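MIP07328p (Drosophila melanogaster, PDB 6FKK) probably acts as a semaphorin guidance cue that repels growing axons by binding a cell-surface receptor, and is represented here by its extracellular domains. Local coordinates at residues A[195-200]-A[209-214]; A[223-228]-A[267-272]. All coordinates share one frame; numbering follows the deposited sequence.

Interaction 1: residues A[195-200]-A[209-214]; sequences PDFVGA and FFFREL. With NAG (2-acetamido-2-deoxy-beta-D-glucopyranose), chain E.
Opposed first torsions set the rings of Phe197 and Phe211 beside one another: Phe197 CG lies anti to its carbonyl carbon (chi1 -60°), whereas Phe211 CG sits between its backbone N and carbonyl carbon (chi1 62°). The two residues form a non-hydrogen-bonded pair in an antiparallel beta hairpin of the sema domain, a seven-bladed beta-propeller fold. Their side chains point the same way, but the ring planes are 53° apart with centroids 5.2 Å from each other, so the pair is oblique. The closest touch is Phe197 CD1 against Phe211 CB at 3.5 Å. Pro195 CB adds an apolar contact with Phe211 CD2, obliquely to the ring, Ala200 CB meets the Phe209 ring farther along, and Ile177 of strand 175-178 packs on both Phe197 and Phe209.

Backbone bonds fix the register. Asp196 N reaches Arg212 O at 2.9 Å, and Arg212 N returns a bond to Asp196 O. Beyond them a classic beta bulge shifts the pairing by one residue: Val198 N donates to Phe210 O at 2.8 Å, and Gly199 N makes a weak second bond to that oxygen at 3.4 Å. Phe210 N to Gly199 O then restores regular pairing.

On the opposite face, Asp196 lays its CB over one face of the Arg212 guanidinium. Asp196 OD2 is 3.6 Å from Arg212 NH2, a long salt bridge resting on charge alone, because the oxygen stands well out of the guanidinium plane. The other carboxylate oxygen, Asp196 OD1, lies 3.5 Å from O7 of the N-acetylglucosamine on Asn152.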
# COMPACT_ATOMS: atom_id res chain seq x y z
N PRO A 195 -6.94 7.83 -12.93
CA PRO A 195 -6.32 7.41 -11.67
C PRO A 195 -5.45 6.18 -11.83
O PRO A 195 -5.69 5.31 -12.66
CB PRO A 195 -7.53 7.11 -10.78
CG PRO A 195 -8.55 6.59 -11.75
CD PRO A 195 -8.32 7.34 -13.04
N ASP A 196 -4.41 6.12 -10.99
CA ASP A 196 -3.57 4.94 -10.83
C ASP A 196 -3.72 4.49 -9.38
O ASP A 196 -3.25 5.17 -8.46
CB ASP A 196 -2.11 5.24 -11.16
CG ASP A 196 -1.89 5.55 -12.64
OD1 ASP A 196 -2.88 5.55 -13.40
OD2 ASP A 196 -0.73 5.80 -13.02
N PHE A 197 -4.39 3.35 -9.18
CA PHE A 197 -4.70 2.89 -7.84
C PHE A 197 -3.51 2.17 -7.22
O PHE A 197 -2.74 1.48 -7.90
CB PHE A 197 -5.92 1.96 -7.86
CG PHE A 197 -7.16 2.62 -8.40
CD1 PHE A 197 -8.01 3.32 -7.55
CD2 PHE A 197 -7.48 2.54 -9.74
CE1 PHE A 197 -9.15 3.92 -8.04
CE2 PHE A 197 -8.62 3.15 -10.23
CZ PHE A 197 -9.46 3.84 -9.38
N VAL A 198 -3.36 2.33 -5.91
CA VAL A 198 -2.25 1.74 -5.17
C VAL A 198 -2.70 0.83 -4.03
O VAL A 198 -1.85 0.15 -3.44
CB VAL A 198 -1.29 2.82 -4.63
CG1 VAL A 198 -0.86 3.77 -5.74
CG2 VAL A 198 -1.93 3.57 -3.47
N GLY A 199 -3.98 0.80 -3.69
CA GLY A 199 -4.43 -0.07 -2.62
C GLY A 199 -5.88 0.12 -2.20
O GLY A 199 -6.50 1.15 -2.50
N ALA A 200 -6.42 -0.87 -1.50
CA ALA A 200 -7.79 -0.82 -1.00
C ALA A 200 -7.84 -1.50 0.35
O ALA A 200 -7.36 -2.63 0.50
CB ALA A 200 -8.75 -1.50 -1.98
N PHE A 209 -10.15 3.37 -0.74
CA PHE A 209 -9.28 3.23 -1.90
C PHE A 209 -8.25 4.34 -1.91
O PHE A 209 -8.56 5.50 -1.59
CB PHE A 209 -10.08 3.26 -3.21
CG PHE A 209 -11.06 2.13 -3.35
CD1 PHE A 209 -12.33 2.23 -2.81
CD2 PHE A 209 -10.70 0.96 -4.01
CE1 PHE A 209 -13.23 1.19 -2.94
CE2 PHE A 209 -11.60 -0.08 -4.14
CZ PHE A 209 -12.87 0.03 -3.60
N PHE A 210 -7.01 4.00 -2.26
CA PHE A 210 -5.91 4.95 -2.32
C PHE A 210 -5.36 4.99 -3.74
O PHE A 210 -5.07 3.93 -4.32
CB PHE A 210 -4.82 4.59 -1.32
CG PHE A 210 -5.26 4.64 0.11
CD1 PHE A 210 -5.92 3.57 0.69
CD2 PHE A 210 -5.03 5.77 0.88
CE1 PHE A 210 -6.34 3.63 2.01
CE2 PHE A 210 -5.44 5.83 2.20
CZ PHE A 210 -6.10 4.76 2.76
N PHE A 211 -5.22 6.19 -4.29
CA PHE A 211 -4.80 6.34 -5.68
C PHE A 211 -4.30 7.76 -5.90
O PHE A 211 -4.50 8.65 -5.06
CB PHE A 211 -5.95 6.02 -6.64
CG PHE A 211 -7.13 6.93 -6.51
CD1 PHE A 211 -8.12 6.67 -5.57
CD2 PHE A 211 -7.27 8.04 -7.33
CE1 PHE A 211 -9.22 7.51 -5.44
CE2 PHE A 211 -8.36 8.88 -7.21
CZ PHE A 211 -9.33 8.62 -6.27
N ARG A 212 -3.65 7.96 -7.04
CA ARG A 212 -3.25 9.27 -7.51
C ARG A 212 -3.98 9.56 -8.82
O ARG A 212 -4.26 8.65 -9.60
CB ARG A 212 -1.73 9.35 -7.72
CG ARG A 212 -1.18 8.32 -8.68
CD ARG A 212 0.34 8.38 -8.76
NE ARG A 212 0.88 7.42 -9.71
CZ ARG A 212 1.21 6.17 -9.41
NH1 ARG A 212 1.06 5.73 -8.17
NH2 ARG A 212 1.70 5.36 -10.34
N GLU A 213 -4.29 10.84 -9.04
CA GLU A 213 -5.09 11.22 -10.20
C GLU A 213 -4.79 12.66 -10.56
O GLU A 213 -4.16 13.40 -9.80
CB GLU A 213 -6.59 11.04 -9.92
CG GLU A 213 -7.13 11.99 -8.87
CD GLU A 213 -8.65 12.04 -8.84
OE1 GLU A 213 -9.21 12.56 -7.86
OE2 GLU A 213 -9.28 11.54 -9.80
N LEU A 214 -5.26 13.06 -11.74
CA LEU A 214 -5.15 14.44 -12.17
C LEU A 214 -6.08 15.32 -11.35
O LEU A 214 -7.09 14.87 -10.81
CB LEU A 214 -5.49 14.57 -13.66
CG LEU A 214 -4.56 13.83 -14.62
CD1 LEU A 214 -5.02 14.01 -16.06
CD2 LEU A 214 -3.12 14.29 -14.44
C1 NAG E . -4.21 2.06 -15.36
C2 NAG E . -3.80 2.15 -16.85
C3 NAG E . -4.06 3.54 -17.43
C4 NAG E . -5.49 3.98 -17.14
C5 NAG E . -5.75 3.90 -15.65
C6 NAG E . -7.16 4.29 -15.27
C7 NAG E . -1.37 2.47 -16.54
C8 NAG E . -0.01 1.92 -16.83
N2 NAG E . -2.40 1.77 -17.02
O3 NAG E . -3.84 3.50 -18.83
O4 NAG E . -5.69 5.32 -17.59
O5 NAG E . -5.56 2.55 -15.20
O6 NAG E . -7.65 5.35 -16.09
O7 NAG E . -1.52 3.51 -15.89

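Interaction 2: residues A[223-228]-A[267-272]; sequences KAVYSR and FDEIQA
Tyr226 and Asp268 bring the two backbones to a CA-CA distance of 5.1 Å, yet strands 225-228 and 269-272 do not pair as a ladder. Their axes approach to 5.9 Å with N-to-C directions 52° apart, too divergent for a continuous run of main-chain bonds. Strand 251-259 pairs with both parent strands of this sema-domain sheet, and Ser227 has a backbone bond to Leu255 within it.

Ser227 supplies the polar link. Its OG, anti to the carbonyl carbon and beside the backbone N, donates to Asp268 O at 2.6 Å and accepts from Ile270 N at 2.8 Å. The N-H...O angle of the second bond is a bent 137°. In the first, the hydroxyl stands 60° out of the carbonyl plane, so it approaches from above. Ile270 CB and CG2 also pack against this hydroxyl.

Val225 crosses Glu269 at about a right angle, with Val225 CG1 3.7 Å from Glu269 CG. Nearby, the carboxylate of Asp268 runs alongside the Tyr226 ring, Asp268 OD2 lying 4.0 Å from Tyr226 CE1 at the ring edge. Arg254 joins this pair from outside, bridging to Asp268 OD1 and making a cation-pi contact with Tyr226.

By donating once and accepting once, the buried Ser227 hydroxyl bonds a main-chain carbonyl and a main-chain N-H two residues apart, linking the two strand ends through one side chain where their backbones do not pair.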
# COMPACT_ATOMS: atom_id res chain seq x y z
N LYS A 223 -2.17 20.07 -15.32
CA LYS A 223 -1.95 18.63 -15.17
C LYS A 223 -1.03 18.37 -13.98
O LYS A 223 0.15 18.03 -14.11
CB LYS A 223 -1.41 18.04 -16.47
CG LYS A 223 -2.47 17.96 -17.55
CD LYS A 223 -3.76 17.40 -16.98
CE LYS A 223 -4.93 17.55 -17.94
NZ LYS A 223 -6.21 17.10 -17.33
N ALA A 224 -1.60 18.54 -12.80
CA ALA A 224 -0.95 18.24 -11.54
C ALA A 224 -1.57 16.97 -10.95
O ALA A 224 -2.79 16.82 -10.94
CB ALA A 224 -1.10 19.39 -10.54
N VAL A 225 -0.72 16.08 -10.46
CA VAL A 225 -1.18 14.84 -9.85
C VAL A 225 -1.33 15.05 -8.35
O VAL A 225 -0.43 15.58 -7.70
CB VAL A 225 -0.21 13.69 -10.15
CG1 VAL A 225 -0.72 12.40 -9.53
CG2 VAL A 225 -0.03 13.52 -11.65
N TYR A 226 -2.48 14.65 -7.81
CA TYR A 226 -2.73 14.66 -6.38
C TYR A 226 -3.05 13.25 -5.91
O TYR A 226 -3.60 12.44 -6.66
CB TYR A 226 -3.89 15.61 -6.02
CG TYR A 226 -3.57 17.08 -6.13
CD1 TYR A 226 -2.25 17.53 -6.17
CD2 TYR A 226 -4.58 18.03 -6.20
CE1 TYR A 226 -1.96 18.88 -6.27
CE2 TYR A 226 -4.29 19.38 -6.30
CZ TYR A 226 -2.98 19.80 -6.34
OH TYR A 226 -2.69 21.14 -6.45
N SER A 227 -2.72 12.97 -4.65
CA SER A 227 -3.00 11.68 -4.04
C SER A 227 -4.29 11.78 -3.23
O SER A 227 -4.51 12.76 -2.51
CB SER A 227 -1.85 11.24 -3.14
OG SER A 227 -0.64 11.14 -3.88
N ARG A 228 -5.14 10.76 -3.36
CA ARG A 228 -6.47 10.79 -2.77
C ARG A 228 -6.73 9.52 -1.97
O ARG A 228 -6.16 8.46 -2.23
CB ARG A 228 -7.57 10.91 -3.84
CG ARG A 228 -7.30 11.93 -4.93
CD ARG A 228 -7.62 13.35 -4.49
NE ARG A 228 -7.87 14.21 -5.64
CZ ARG A 228 -8.06 15.52 -5.56
NH1 ARG A 228 -8.03 16.13 -4.38
NH2 ARG A 228 -8.29 16.23 -6.66
N PHE A 267 4.89 16.06 -1.48
CA PHE A 267 5.08 14.80 -2.19
C PHE A 267 3.69 14.35 -2.61
O PHE A 267 2.95 13.77 -1.81
CB PHE A 267 5.78 13.77 -1.31
CG PHE A 267 7.11 14.22 -0.76
CD1 PHE A 267 7.18 14.99 0.39
CD2 PHE A 267 8.29 13.84 -1.39
CE1 PHE A 267 8.40 15.39 0.90
CE2 PHE A 267 9.51 14.25 -0.88
CZ PHE A 267 9.57 15.02 0.26
N ASP A 268 3.32 14.63 -3.86
CA ASP A 268 1.93 14.55 -4.28
C ASP A 268 1.56 13.25 -4.99
O ASP A 268 0.38 13.05 -5.29
CB ASP A 268 1.60 15.73 -5.21
CG ASP A 268 1.37 17.02 -4.45
OD1 ASP A 268 0.82 16.96 -3.33
OD2 ASP A 268 1.74 18.09 -4.98
N GLU A 269 2.51 12.37 -5.26
CA GLU A 269 2.25 11.15 -6.02
C GLU A 269 2.48 9.93 -5.13
O GLU A 269 3.62 9.49 -4.95
CB GLU A 269 3.11 11.09 -7.28
CG GLU A 269 2.79 12.19 -8.28
CD GLU A 269 3.49 11.99 -9.62
OE1 GLU A 269 4.40 11.14 -9.69
OE2 GLU A 269 3.11 12.67 -10.59
N ILE A 270 1.40 9.38 -4.58
CA ILE A 270 1.50 8.19 -3.75
C ILE A 270 1.90 7.00 -4.61
O ILE A 270 1.56 6.92 -5.80
CB ILE A 270 0.17 7.94 -3.02
CG1 ILE A 270 0.34 6.90 -1.92
CG2 ILE A 270 -0.92 7.51 -4.00
CD1 ILE A 270 -0.85 6.81 -0.99
N GLN A 271 2.65 6.08 -4.02
CA GLN A 271 3.23 4.98 -4.78
C GLN A 271 2.88 3.62 -4.18
O GLN A 271 2.77 2.63 -4.91
CB GLN A 271 4.75 5.14 -4.87
CG GLN A 271 5.21 6.37 -5.63
CD GLN A 271 4.90 6.30 -7.11
OE1 GLN A 271 4.91 5.22 -7.70
NE2 GLN A 271 4.61 7.44 -7.71
N ALA A 272 2.72 3.57 -2.86
CA ALA A 272 2.42 2.32 -2.17
C ALA A 272 1.86 2.62 -0.79
O ALA A 272 2.14 3.68 -0.21
CB ALA A 272 3.66 1.43 -2.06

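Interactions 1 and 2 adjoin in one sheet, their centres about 8 Å apart, because strands 206-214 and 225-233 are neighbours in it. Probable backbone hydrogen bonds join them: Phe211 O to Arg228 N at 2.8 Å and Glu213 O to Tyr226 N at 2.9 Å. Side chains add to this, with Glu213 OE1 in a salt bridge to Arg228 NE, and Arg212 NH1 making a weak hydrogen bond to Ile270 O. Segment 209-214 thus contacts both halves of interaction 2. Separate glycans lie near the two contacts: one sugar lies against Pro195 and Asp196, while another lies about 7 Å from the Tyr226 side chain.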